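Local coordinates for probable tRNA pseudouridine synthase D (Methanosarcina mazei, PDB 1Z2Z), which probably converts uridine 13 of transfer RNAs to pseudouridine, as a member of the TruD family of tRNA pseudouridine synthases, at residues H183-G186 with K187-E191; K196-L199 with L200-E204; I280-C283 with R284-A288; L364-L368 with E369-I373. One frame throughout, in Å; residues are numbered along the deposited sequence.

Contact 1: H183-G186 with K187-E191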
loop_
_atom_site.group_PDB
_atom_site.type_symbol
_atom_site.label_atom_id
_atom_site.label_comp_id
_atom_site.label_asym_id
_atom_site.label_seq_id
_atom_site.Cartn_x
_atom_site.Cartn_y
_atom_site.Cartn_z
ATOM N N HIS A 183 10.577 -5.230 5.980
ATOM C CA HIS A 183 11.751 -4.360 5.975
ATOM C C HIS A 183 12.745 -4.737 7.058
ATOM O O HIS A 183 13.954 -4.578 6.892
ATOM C CB HIS A 183 11.332 -2.892 6.152
ATOM C CG HIS A 183 10.750 -2.572 7.500
ATOM N ND1 HIS A 183 11.476 -1.955 8.495
ATOM C CD2 HIS A 183 9.498 -2.726 7.990
ATOM C CE1 HIS A 183 10.695 -1.737 9.539
ATOM N NE2 HIS A 183 9.489 -2.195 9.258
ATOM N N LEU A 184 12.237 -5.239 8.172
ATOM C CA LEU A 184 13.103 -5.636 9.271
ATOM C C LEU A 184 13.871 -6.894 8.902
ATOM O O LEU A 184 14.976 -7.118 9.387
ATOM C CB LEU A 184 12.272 -5.889 10.530
ATOM C CG LEU A 184 11.489 -4.683 11.066
ATOM C CD1 LEU A 184 10.546 -5.145 12.165
ATOM C CD2 LEU A 184 12.456 -3.629 11.585
ATOM N N VAL A 185 13.284 -7.712 8.038
ATOM C CA VAL A 185 13.921 -8.948 7.618
ATOM C C VAL A 185 14.865 -8.688 6.449
ATOM O O VAL A 185 15.961 -9.247 6.384
ATOM C CB VAL A 185 12.860 -9.990 7.215
ATOM C CG1 VAL A 185 13.522 -11.278 6.760
ATOM C CG2 VAL A 185 11.941 -10.259 8.394
ATOM N N GLY A 186 14.432 -7.824 5.535
ATOM C CA GLY A 186 15.242 -7.494 4.381
ATOM C C GLY A 186 16.521 -6.783 4.781
ATOM O O GLY A 186 17.510 -6.790 4.047
ATOM N N LYS A 187 16.506 -6.167 5.955
ATOM C CA LYS A 187 17.676 -5.448 6.430
ATOM C C LYS A 187 18.729 -6.405 6.975
ATOM O O LYS A 187 19.925 -6.169 6.815
ATOM C CB LYS A 187 17.279 -4.440 7.512
ATOM C CG LYS A 187 18.426 -3.557 7.976
ATOM C CD LYS A 187 18.025 -2.676 9.148
ATOM C CE LYS A 187 19.226 -1.907 9.690
ATOM N NZ LYS A 187 18.905 -1.210 10.968
ATOM N N ALA A 188 18.287 -7.486 7.610
ATOM C CA ALA A 188 19.216 -8.460 8.163
ATOM C C ALA A 188 19.893 -9.260 7.055
ATOM O O ALA A 188 21.097 -9.522 7.111
ATOM C CB ALA A 188 18.491 -9.398 9.114
ATOM N N ILE A 189 19.126 -9.643 6.042
ATOM C CA ILE A 189 19.684 -10.417 4.941
ATOM C C ILE A 189 20.817 -9.637 4.265
ATOM O O ILE A 189 21.927 -10.148 4.122
ATOM C CB ILE A 189 18.590 -10.782 3.912
ATOM C CG1 ILE A 189 17.404 -11.422 4.625
ATOM C CG2 ILE A 189 19.117 -11.800 2.924
ATOM C CD1 ILE A 189 16.226 -11.668 3.715
ATOM N N VAL A 190 20.535 -8.398 3.867
ATOM C CA VAL A 190 21.526 -7.527 3.226
ATOM C C VAL A 190 22.832 -7.477 4.025
ATOM O O VAL A 190 23.925 -7.653 3.477
ATOM C CB VAL A 190 20.985 -6.081 3.089
ATOM C CG1 VAL A 190 22.107 -5.125 2.719
ATOM C CG2 VAL A 190 19.889 -6.037 2.042
ATOM N N GLU A 191 22.705 -7.224 5.324
ATOM C CA GLU A 191 23.851 -7.142 6.221
ATOM C C GLU A 191 24.567 -8.484 6.312
ATOM O O GLU A 191 25.724 -8.548 6.733
ATOM C CB GLU A 191 23.392 -6.720 7.616
ATOM C CG GLU A 191 22.658 -5.396 7.663
ATOM C CD GLU A 191 22.067 -5.109 9.030
ATOM O OE1 GLU A 191 21.554 -3.987 9.233
ATOM O OE2 GLU A 191 22.110 -6.009 9.901
#
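Val185 O is the acceptor that two amides share within helix 182-191. Ile189 N reaches it at 3.2 Å in a nearly straight bond (N-H...O 166°), the regular i to i+4 link of an alpha helix, while Ala188 N adds a weak, bent second bond from three residues on. Lys187 N to His183 O and Val190 N to Gly186 O add two further i to i+4 bonds, both weak. The side chain of Ile189 lies across the same carbonyl, its CG1 held beside its own backbone N (chi1 -51°), and the branch ends with CD1 4.1 Å from Val185 CG1. Val185 sends CG1 the other way round, opposite the backbone N (chi1 179°), and the two branched side chains meet at a slant. Gly186 contributes only backbone: Val190 CG2 lies 3.2 Å from Gly186 O. Lys187 keeps its CB near His183 O and then runs out, fully extended, into the exposed region, as suits a long charged chain. The inward side meets helix 194-202, where Val185, Ala188 and Ile189 all pack on Ala197; Ile189 also touches Phe194 and Met379, and Val185 reaches Phe269 of helix 263-287. Replacing Ile189 with an alanine would probably take the CD1 contact from Val185 CG1 and open a gap beside Ala197 and Met379. Bonded amides and hydrocarbon thus share the work: the carbonyl of buried Val185 is satisfied within the helix, and Val185, Ala188 and Ile189 present an apolar surface to helix 194-202.

Contact 2: K196-L199 with L200-E204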
loop_
_atom_site.group_PDB
_atom_site.type_symbol
_atom_site.label_atom_id
_atom_site.label_comp_id
_atom_site.label_asym_id
_atom_site.label_seq_id
_atom_site.Cartn_x
_atom_site.Cartn_y
_atom_site.Cartn_z
ATOM N N LYS A 196 18.999 -13.555 12.355
ATOM C CA LYS A 196 18.019 -12.556 12.752
ATOM C C LYS A 196 16.892 -12.427 11.731
ATOM O O LYS A 196 15.725 -12.321 12.103
ATOM C CB LYS A 196 18.704 -11.196 12.955
ATOM C CG LYS A 196 19.802 -11.208 14.025
ATOM C CD LYS A 196 19.253 -11.660 15.381
ATOM C CE LYS A 196 20.351 -11.824 16.423
ATOM N NZ LYS A 196 19.806 -12.292 17.732
ATOM N N ALA A 197 17.239 -12.440 10.448
ATOM C CA ALA A 197 16.240 -12.324 9.388
ATOM C C ALA A 197 15.221 -13.457 9.467
ATOM O O ALA A 197 14.039 -13.265 9.173
ATOM C CB ALA A 197 16.915 -12.329 8.021
ATOM N N ALA A 198 15.682 -14.641 9.860
ATOM C CA ALA A 198 14.799 -15.790 9.974
ATOM C C ALA A 198 13.990 -15.712 11.257
ATOM O O ALA A 198 12.797 -16.010 11.265
ATOM C CB ALA A 198 15.605 -17.073 9.943
ATOM N N LEU A 199 14.637 -15.311 12.344
ATOM C CA LEU A 199 13.954 -15.201 13.627
ATOM C C LEU A 199 12.919 -14.082 13.640
ATOM O O LEU A 199 11.850 -14.231 14.226
ATOM C CB LEU A 199 14.971 -14.977 14.748
ATOM C CG LEU A 199 15.311 -16.181 15.636
ATOM C CD1 LEU A 199 15.717 -17.386 14.790
ATOM C CD2 LEU A 199 16.431 -15.782 16.585
ATOM N N LEU A 200 13.234 -12.965 12.993
ATOM C CA LEU A 200 12.314 -11.836 12.939
ATOM C C LEU A 200 10.996 -12.206 12.267
ATOM O O LEU A 200 9.977 -11.558 12.496
ATOM C CB LEU A 200 12.951 -10.668 12.180
ATOM C CG LEU A 200 14.092 -9.898 12.852
ATOM C CD1 LEU A 200 14.720 -8.937 11.855
ATOM C CD2 LEU A 200 13.561 -9.147 14.061
ATOM N N TYR A 201 11.020 -13.244 11.434
ATOM C CA TYR A 201 9.825 -13.687 10.716
ATOM C C TYR A 201 9.178 -14.864 11.435
ATOM O O TYR A 201 7.959 -14.930 11.577
ATOM C CB TYR A 201 10.194 -14.095 9.281
ATOM C CG TYR A 201 9.004 -14.365 8.386
ATOM C CD1 TYR A 201 8.308 -13.320 7.782
ATOM C CD2 TYR A 201 8.541 -15.662 8.185
ATOM C CE1 TYR A 201 7.177 -13.560 7.004
ATOM C CE2 TYR A 201 7.410 -15.911 7.414
ATOM C CZ TYR A 201 6.730 -14.856 6.829
ATOM O OH TYR A 201 5.588 -15.101 6.103
ATOM N N ILE A 202 10.001 -15.799 11.887
ATOM C CA ILE A 202 9.493 -16.962 12.594
ATOM C C ILE A 202 8.849 -16.530 13.914
ATOM O O ILE A 202 7.714 -16.909 14.210
ATOM C CB ILE A 202 10.628 -17.952 12.876
ATOM C CG1 ILE A 202 11.218 -18.433 11.543
ATOM C CG2 ILE A 202 10.109 -19.096 13.732
ATOM C CD1 ILE A 202 12.538 -19.170 11.662
ATOM N N ALA A 203 9.586 -15.730 14.686
ATOM C CA ALA A 203 9.136 -15.212 15.977
ATOM C C ALA A 203 8.857 -13.708 15.882
ATOM O O ALA A 203 8.294 -13.243 14.895
ATOM C CB ALA A 203 10.195 -15.485 17.040
ATOM N N GLU A 204 9.244 -12.950 16.905
ATOM C CA GLU A 204 9.030 -11.499 16.915
ATOM C C GLU A 204 7.558 -11.112 16.946
ATOM O O GLU A 204 6.954 -10.843 15.909
ATOM C CB GLU A 204 9.666 -10.844 15.691
ATOM C CG GLU A 204 9.467 -9.334 15.669
ATOM C CD GLU A 204 10.618 -8.579 16.311
ATOM O OE1 GLU A 204 11.173 -9.062 17.324
ATOM O OE2 GLU A 204 10.955 -7.494 15.795
#
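Ala198 O serves two donors one turn from the end of helix 194-202. Ile202 N lies in the carbonyl plane at 2.9 Å, whereas Tyr201 N, at 3.3 Å, approaches from above that plane, a 3-10-like bond beside the alpha-helical one. Lys196 O takes Leu200 N at 2.7 Å (N-H...O 160°), and Leu199 O takes Ala203 N at 2.8 Å, although Ala203 is already the first residue to leave helical angles. Around this end, side-chain donors take other carbonyls: Tyr233 OH bonds to Ile202 O, and the guanidinium of Arg179 to Tyr201 O and to Glu204 O. Among the side chains, Ile202 turns CG1 beside its own N (chi1 -62°), which carries CD1 to 4.1 Å from Ala198 CB; a small alanine suits this position, where Tyr254 also packs. Leu200 lies along the Lys196 carbonyl, with CD1 3.5 Å from Lys196 O, and touches Val185 of the preceding helix. A serine in place of Leu200 would probably remove the branched end that packs on Val185 and leave a gap between the two helices. The Tyr201 ring stacks edge-to-face with Phe269. The helix end therefore has its carbonyl oxygens paid for in turn by amides, a hydroxyl and a guanidinium, so that the chain can stop being helical in a partly buried setting.

Contact 3: I280-C283 with R284-A288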
loop_
_atom_site.group_PDB
_atom_site.type_symbol
_atom_site.label_atom_id
_atom_site.label_comp_id
_atom_site.label_asym_id
_atom_site.label_seq_id
_atom_site.Cartn_x
_atom_site.Cartn_y
_atom_site.Cartn_z
ATOM N N ILE A 280 12.637 7.153 3.661
ATOM C CA ILE A 280 13.595 8.076 4.249
ATOM C C ILE A 280 13.977 9.109 3.201
ATOM O O ILE A 280 13.806 10.311 3.413
ATOM C CB ILE A 280 14.847 7.327 4.689
ATOM C CG1 ILE A 280 14.434 6.148 5.573
ATOM C CG2 ILE A 280 15.762 8.245 5.442
ATOM C CD1 ILE A 280 15.582 5.337 6.059
ATOM N N ILE A 281 14.476 8.621 2.061
ATOM C CA ILE A 281 14.902 9.479 0.960
ATOM C C ILE A 281 13.860 10.516 0.571
ATOM O O ILE A 281 14.176 11.697 0.418
ATOM C CB ILE A 281 15.252 8.647 -0.289
ATOM C CG1 ILE A 281 16.560 7.884 -0.050
ATOM C CG2 ILE A 281 15.360 9.556 -1.521
ATOM C CD1 ILE A 281 16.871 6.830 -1.090
ATOM N N LEU A 282 12.621 10.074 0.410
ATOM C CA LEU A 282 11.540 10.966 0.027
ATOM C C LEU A 282 11.350 12.099 1.032
ATOM O O LEU A 282 10.943 13.209 0.666
ATOM C CB LEU A 282 10.244 10.181 -0.098
ATOM C CG LEU A 282 9.347 10.669 -1.232
ATOM C CD1 LEU A 282 8.117 9.774 -1.295
ATOM C CD2 LEU A 282 8.954 12.132 -1.030
ATOM N N CYS A 283 11.645 11.805 2.298
ATOM C CA CYS A 283 11.519 12.763 3.396
ATOM C C CYS A 283 12.651 13.762 3.357
ATOM O O CYS A 283 12.436 14.975 3.298
ATOM C CB CYS A 283 11.568 12.029 4.738
ATOM S SG CYS A 283 10.142 10.995 5.111
ATOM N N ARG A 284 13.865 13.228 3.417
ATOM C CA ARG A 284 15.072 14.038 3.387
ATOM C C ARG A 284 14.931 15.043 2.246
ATOM O O ARG A 284 15.265 16.213 2.395
ATOM C CB ARG A 284 16.287 13.139 3.163
ATOM C CG ARG A 284 17.515 13.567 3.926
ATOM C CD ARG A 284 17.286 13.484 5.427
ATOM N NE ARG A 284 17.348 12.120 5.948
ATOM C CZ ARG A 284 16.980 11.779 7.182
ATOM N NH1 ARG A 284 16.519 12.704 8.016
ATOM N NH2 ARG A 284 17.077 10.517 7.591
ATOM N N ARG A 285 14.413 14.592 1.108
ATOM C CA ARG A 285 14.244 15.489 -0.022
ATOM C C ARG A 285 13.171 16.535 0.249
ATOM O O ARG A 285 13.256 17.657 -0.251
ATOM C CB ARG A 285 13.900 14.704 -1.284
ATOM C CG ARG A 285 13.797 15.563 -2.534
ATOM C CD ARG A 285 14.013 14.709 -3.767
ATOM N NE ARG A 285 13.982 15.474 -5.007
ATOM C CZ ARG A 285 12.941 16.188 -5.416
ATOM N NH1 ARG A 285 13.005 16.848 -6.564
ATOM N NH2 ARG A 285 11.841 16.241 -4.678
ATOM N N ILE A 286 12.155 16.167 1.023
ATOM C CA ILE A 286 11.090 17.103 1.368
ATOM C C ILE A 286 11.661 18.098 2.375
ATOM O O ILE A 286 11.198 19.234 2.471
ATOM C CB ILE A 286 9.861 16.392 2.002
ATOM C CG1 ILE A 286 9.171 15.514 0.953
ATOM C CG2 ILE A 286 8.876 17.427 2.548
ATOM C CD1 ILE A 286 8.037 14.642 1.493
ATOM N N GLU A 287 12.662 17.662 3.130
ATOM C CA GLU A 287 13.286 18.544 4.099
ATOM C C GLU A 287 14.228 19.492 3.382
ATOM O O GLU A 287 14.289 20.673 3.704
ATOM C CB GLU A 287 14.069 17.750 5.138
ATOM C CG GLU A 287 13.208 16.920 6.057
ATOM C CD GLU A 287 14.038 16.186 7.075
ATOM O OE1 GLU A 287 15.041 15.551 6.678
ATOM O OE2 GLU A 287 13.689 16.238 8.269
ATOM N N ALA A 288 14.963 18.971 2.406
ATOM C CA ALA A 288 15.903 19.787 1.654
ATOM C C ALA A 288 15.210 20.971 0.981
ATOM O O ALA A 288 15.877 21.894 0.513
ATOM C CB ALA A 288 16.616 18.937 0.613
#
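The last turns of the long helix 263-287 are held by i to i+4 contacts, as between Leu282 and Ile286, whose side chains meet with Leu282 CD2 3.7 Å from Ile286 CD1. Ile286 CG1 stands beside its own backbone N (chi1 -68°), which aims the branch back over the preceding turn. Backbone bonds run underneath: Arg284 N to Ile280 O at 2.9 Å, Arg285 N to Ile281 O at 3.0 Å and Glu287 N to Cys283 O at 2.7 Å. On another side, Ile280 and Arg284 lie side by side and point the same way. The arginine chain bends twice, at chi2 and chi3, and brings NH2 to 3.4 Å from Ile280 CG2, an oblique approach to the guanidinium. That same NH2 forms a salt bridge with Glu363, while NH1 makes a long, weak one with Glu287 OE1 at 3.5 Å, so one positive group serves two carboxylates, Glu287 on its own helix and Glu363 at the end of helix 352-363. Arg285, extended from CG to NE, reaches Asp299 and the carbonyl of Pro291. Small, buried Cys283 touches Phe169, and Ile280 and Ile281 pack on Val360 of helix 352-363. These are the C-terminal turns of a long helix packed on helix 352-363, with apolar residues against neighbouring structure, Arg284 and Glu287 at the more exposed side, and Arg285 buried but paired.

Contact 4: L364-L368 with E369-I373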
loop_
_atom_site.group_PDB
_atom_site.type_symbol
_atom_site.label_atom_id
_atom_site.label_comp_id
_atom_site.label_asym_id
_atom_site.label_seq_id
_atom_site.Cartn_x
_atom_site.Cartn_y
_atom_site.Cartn_z
ATOM N N LEU A 364 22.739 5.390 6.769
ATOM C CA LEU A 364 22.142 4.080 6.947
ATOM C C LEU A 364 23.172 2.972 6.781
ATOM O O LEU A 364 22.883 1.799 7.027
ATOM C CB LEU A 364 20.999 3.902 5.950
ATOM C CG LEU A 364 19.615 3.609 6.535
ATOM C CD1 LEU A 364 19.256 4.615 7.623
ATOM C CD2 LEU A 364 18.597 3.649 5.407
ATOM N N GLY A 365 24.380 3.354 6.377
ATOM C CA GLY A 365 25.441 2.380 6.186
ATOM C C GLY A 365 25.073 1.336 5.153
ATOM O O GLY A 365 25.530 0.198 5.220
ATOM N N VAL A 366 24.237 1.731 4.196
ATOM C CA VAL A 366 23.794 0.838 3.132
ATOM C C VAL A 366 24.893 0.657 2.100
ATOM O O VAL A 366 25.647 1.590 1.819
ATOM C CB VAL A 366 22.573 1.400 2.398
ATOM C CG1 VAL A 366 22.066 0.383 1.384
ATOM C CG2 VAL A 366 21.499 1.760 3.395
ATOM N N SER A 367 24.960 -0.545 1.525
ATOM C CA SER A 367 25.954 -0.887 0.507
ATOM C C SER A 367 25.301 -1.508 -0.731
ATOM O O SER A 367 24.687 -2.570 -0.644
ATOM C CB SER A 367 26.974 -1.872 1.089
ATOM O OG SER A 367 26.331 -3.036 1.585
ATOM N N LEU A 368 25.437 -0.849 -1.879
ATOM C CA LEU A 368 24.865 -1.351 -3.130
ATOM C C LEU A 368 25.342 -2.776 -3.438
ATOM O O LEU A 368 24.592 -3.595 -3.976
ATOM C CB LEU A 368 25.238 -0.426 -4.299
ATOM C CG LEU A 368 24.735 1.028 -4.316
ATOM C CD1 LEU A 368 23.220 1.050 -4.442
ATOM C CD2 LEU A 368 25.189 1.754 -3.054
ATOM N N GLU A 369 26.595 -3.058 -3.089
ATOM C CA GLU A 369 27.216 -4.364 -3.308
ATOM C C GLU A 369 26.609 -5.378 -2.349
ATOM O O GLU A 369 26.882 -6.576 -2.430
ATOM C CB GLU A 369 28.721 -4.256 -3.052
ATOM C CG GLU A 369 29.352 -3.036 -3.712
ATOM C CD GLU A 369 30.616 -2.569 -3.010
ATOM O OE1 GLU A 369 30.563 -2.323 -1.780
ATOM O OE2 GLU A 369 31.659 -2.430 -3.693
ATOM N N GLY A 370 25.784 -4.878 -1.435
ATOM C CA GLY A 370 25.145 -5.733 -0.455
ATOM C C GLY A 370 23.819 -6.309 -0.916
ATOM O O GLY A 370 23.363 -7.312 -0.365
ATOM N N PHE A 371 23.199 -5.679 -1.916
ATOM C CA PHE A 371 21.916 -6.146 -2.441
ATOM C C PHE A 371 22.055 -7.365 -3.336
ATOM O O PHE A 371 21.233 -7.594 -4.226
ATOM C CB PHE A 371 21.191 -5.042 -3.217
ATOM C CG PHE A 371 20.309 -4.180 -2.357
ATOM C CD1 PHE A 371 20.790 -2.997 -1.801
ATOM C CD2 PHE A 371 18.993 -4.553 -2.102
ATOM C CE1 PHE A 371 19.976 -2.198 -0.996
ATOM C CE2 PHE A 371 18.173 -3.766 -1.299
ATOM C CZ PHE A 371 18.665 -2.580 -0.748
ATOM N N ASN A 372 23.101 -8.142 -3.098
ATOM C CA ASN A 372 23.335 -9.352 -3.861
ATOM C C ASN A 372 23.530 -10.504 -2.893
ATOM O O ASN A 372 24.636 -10.997 -2.695
ATOM C CB ASN A 372 24.562 -9.190 -4.765
ATOM C CG ASN A 372 24.299 -8.263 -5.940
ATOM O OD1 ASN A 372 24.075 -7.064 -5.765
ATOM N ND2 ASN A 372 24.317 -8.820 -7.148
ATOM N N ILE A 373 22.436 -10.922 -2.279
ATOM C CA ILE A 373 22.475 -12.012 -1.323
ATOM C C ILE A 373 23.262 -13.206 -1.866
ATOM O O ILE A 373 22.860 -13.816 -2.853
ATOM C CB ILE A 373 21.043 -12.466 -0.969
ATOM C CG1 ILE A 373 20.258 -11.300 -0.358
ATOM C CG2 ILE A 373 21.091 -13.628 0.006
ATOM C CD1 ILE A 373 19.972 -10.158 -1.313
#
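Ser367 O and Gly370 N, 2.7 Å apart, form the first of two i to i+3 bonds in a short 3-10 turn; the second runs from Phe371 N to Leu368 O at 3.2 Å. In each the donor stands well above the carbonyl plane rather than in it, a consequence of so tight a winding. The close-packed side belongs to Val366 and Phe371. Val366 CG1, turned opposite its backbone N (chi1 -175°), meets the ring edge with 4.1 Å to Phe371 CE1, and Leu368 O also lies near the ring plane, at its edge. Tyr273 and Gln274 of helix 263-287 back this pair, and Pro342 touches the ring. Gly370, which adds only backbone, probably suits the turn, since Ser367 OG lies 3.6 Å from Gly370 CA. The solvent side is looser. There Glu369 spreads an extended chain and touches the turn chiefly through CB, 3.7 Å from Leu368 C, while its carboxylate reaches outward. Two backbone bonds hold the 3-10 turn, and the aromatic ring, with Val366 and Leu368, provides its apolar packing, leaving charge to the exposed face.

Contacts 1 and 2 sit on consecutive helices, their centres about 10 Å apart, and pack directly: Ala188 CB lies 3.5 Å from Ala197 CB, and Leu184 O is 3.1 Å from Leu200 CD1. Contact 4 adjoins contact 1 from the other side, also about 10 Å between centres, through Ile189 CG2 and Ile373 CG1 at 3.5 Å. It touches contact 3 as well, where Ile280 CD1 meets Leu364 CD2 at 3.5 Å, although those centres are about 20 Å apart. Contacts 2 and 3 are the most distant pair, with about 30 Å between centres. Helix 263-287 runs past contacts 1, 2 and 4. All four lie away from Asp86, the predicted nucleophile.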